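Nuclear RNA export factor 2, Panoramix fusion (Drosophila melanogaster, PDB 6OPF) acts with Panx, Piwi and Nxt1 in ovaries as an effector of cotranscriptional transposon silencing, its UBA-like TAP-C domain mediating the interaction with Panx. Local coordinates at residues K14-F18 with W38-L44. Residue numbers count along the deposited sequence, not the author numbering.
Sequences KLLLF and WDFERAL
Helical segment 14-18 and the first turn of helix 40-52 run in similar directions, crossing at -35° with axes 11.5 Å apart at closest approach; Phe18 and Phe40 have the nearest CA atoms, at 7.6 Å. This contact packs helix 8-22 against helix 40-52, the first and third helices of the UBA fold, in the Nxf2 part of this engineered fusion. Trp38 takes a left-handed backbone conformation (phi/psi 64/14), and Asp39 is extended before the helix as N-cap, its OD2 accepting from Arg42 N at 2.9 Å. The wide interaxial gap suits aromatic side chains. Phe18 and Phe40, both chi1 t, form an edge-to-face pair: the edge of Phe18 meets the face of Phe40, centroids 5.8 Å apart and planes at 79°. Small Ala43 lets the Phe18 ring come close to helix 40-52, CE1 lying 3.5 Å from Ala43 CB and 3.6 Å from Leu44 CD2. Leu17 CG packs 3.6 Å from Phe40 CZ, and Leu15 CG 3.5 Å from Trp38 CZ3. Leu44 also meets Val89 and Leu90 of the fused Panoramix helix. The aliphatic part of Lys14 runs along the edges of the Phe40 and Trp38 rings, and its NZ donates to Trp38 O at 2.8 Å.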
# COMPACT_ATOMS: atom_id res chain seq x y z
N LYS D 14 -17.83 -9.73 -5.55
CA LYS D 14 -18.46 -8.80 -6.49
C LYS D 14 -17.49 -8.41 -7.61
O LYS D 14 -17.85 -8.42 -8.80
CB LYS D 14 -18.92 -7.57 -5.71
CG LYS D 14 -20.07 -6.80 -6.30
CD LYS D 14 -20.46 -5.68 -5.35
CE LYS D 14 -21.67 -6.06 -4.53
NZ LYS D 14 -22.23 -4.92 -3.76
N LEU D 15 -16.26 -8.03 -7.25
CA LEU D 15 -15.26 -7.66 -8.24
C LEU D 15 -14.97 -8.82 -9.18
O LEU D 15 -14.83 -8.62 -10.39
CB LEU D 15 -13.98 -7.21 -7.54
CG LEU D 15 -14.06 -5.91 -6.73
CD1 LEU D 15 -12.77 -5.69 -5.95
CD2 LEU D 15 -14.29 -4.75 -7.67
N LEU D 16 -14.91 -10.05 -8.65
CA LEU D 16 -14.72 -11.23 -9.48
C LEU D 16 -15.86 -11.41 -10.46
O LEU D 16 -15.65 -11.76 -11.63
CB LEU D 16 -14.58 -12.48 -8.61
CG LEU D 16 -13.25 -12.69 -7.88
CD1 LEU D 16 -13.25 -14.05 -7.17
CD2 LEU D 16 -12.06 -12.55 -8.83
N LEU D 17 -17.09 -11.17 -10.00
CA LEU D 17 -18.24 -11.30 -10.88
C LEU D 17 -18.23 -10.22 -11.95
O LEU D 17 -18.41 -10.50 -13.14
CB LEU D 17 -19.53 -11.22 -10.07
CG LEU D 17 -20.83 -11.15 -10.86
CD1 LEU D 17 -20.93 -12.39 -11.71
CD2 LEU D 17 -22.01 -11.07 -9.91
N PHE D 18 -18.04 -8.96 -11.54
CA PHE D 18 -17.91 -7.89 -12.53
C PHE D 18 -16.85 -8.23 -13.56
O PHE D 18 -17.06 -8.03 -14.77
CB PHE D 18 -17.60 -6.56 -11.84
CG PHE D 18 -17.81 -5.35 -12.72
CD1 PHE D 18 -19.08 -4.81 -12.91
CD2 PHE D 18 -16.74 -4.74 -13.36
CE1 PHE D 18 -19.28 -3.69 -13.72
CE2 PHE D 18 -16.92 -3.60 -14.17
CZ PHE D 18 -18.19 -3.08 -14.35
N TRP D 38 -19.79 0.44 -5.22
CA TRP D 38 -20.01 -1.00 -5.09
C TRP D 38 -21.42 -1.42 -5.48
O TRP D 38 -21.82 -2.56 -5.19
CB TRP D 38 -19.67 -1.48 -3.68
CG TRP D 38 -18.24 -1.20 -3.41
CD1 TRP D 38 -17.69 -0.04 -2.94
CD2 TRP D 38 -17.15 -2.08 -3.70
NE1 TRP D 38 -16.32 -0.16 -2.88
CE2 TRP D 38 -15.96 -1.40 -3.34
CE3 TRP D 38 -17.05 -3.37 -4.22
CZ2 TRP D 38 -14.70 -1.98 -3.48
CZ3 TRP D 38 -15.79 -3.95 -4.35
CH2 TRP D 38 -14.64 -3.26 -3.98
N ASP D 39 -22.17 -0.54 -6.14
CA ASP D 39 -23.47 -0.91 -6.69
C ASP D 39 -23.26 -1.56 -8.04
O ASP D 39 -22.79 -0.91 -8.99
CB ASP D 39 -24.40 0.29 -6.81
CG ASP D 39 -25.81 -0.12 -7.23
OD1 ASP D 39 -26.62 -0.44 -6.32
OD2 ASP D 39 -26.10 -0.16 -8.44
N PHE D 40 -23.62 -2.84 -8.13
CA PHE D 40 -23.33 -3.61 -9.33
C PHE D 40 -24.04 -3.03 -10.56
O PHE D 40 -23.46 -2.98 -11.65
CB PHE D 40 -23.74 -5.07 -9.13
CG PHE D 40 -23.03 -6.01 -10.03
CD1 PHE D 40 -21.81 -6.56 -9.66
CD2 PHE D 40 -23.57 -6.34 -11.26
CE1 PHE D 40 -21.15 -7.43 -10.50
CE2 PHE D 40 -22.92 -7.20 -12.10
CZ PHE D 40 -21.70 -7.75 -11.73
N GLU D 41 -25.29 -2.59 -10.40
CA GLU D 41 -26.03 -2.05 -11.54
C GLU D 41 -25.41 -0.74 -12.02
O GLU D 41 -25.29 -0.51 -13.23
CB GLU D 41 -27.49 -1.84 -11.16
CG GLU D 41 -28.36 -1.32 -12.28
CD GLU D 41 -29.75 -0.91 -11.80
OE1 GLU D 41 -30.09 -1.18 -10.63
OE2 GLU D 41 -30.50 -0.31 -12.61
N ARG D 42 -25.02 0.13 -11.09
CA ARG D 42 -24.37 1.38 -11.48
C ARG D 42 -23.05 1.11 -12.19
O ARG D 42 -22.71 1.78 -13.17
CB ARG D 42 -24.17 2.26 -10.24
CG ARG D 42 -23.75 3.70 -10.53
CD ARG D 42 -24.05 4.59 -9.33
NE ARG D 42 -25.21 4.09 -8.59
CZ ARG D 42 -25.23 3.85 -7.28
NH1 ARG D 42 -24.14 4.07 -6.54
NH2 ARG D 42 -26.33 3.40 -6.69
N ALA D 43 -22.30 0.10 -11.71
CA ALA D 43 -21.00 -0.21 -12.29
C ALA D 43 -21.12 -0.70 -13.73
O ALA D 43 -20.31 -0.33 -14.59
CB ALA D 43 -20.27 -1.24 -11.44
N LEU D 44 -22.11 -1.56 -14.02
CA LEU D 44 -22.30 -2.00 -15.40
C LEU D 44 -22.62 -0.82 -16.31
O LEU D 44 -22.12 -0.73 -17.44
CB LEU D 44 -23.40 -3.06 -15.49
CG LEU D 44 -23.12 -4.41 -14.82
CD1 LEU D 44 -24.39 -5.27 -14.75
CD2 LEU D 44 -22.02 -5.16 -15.55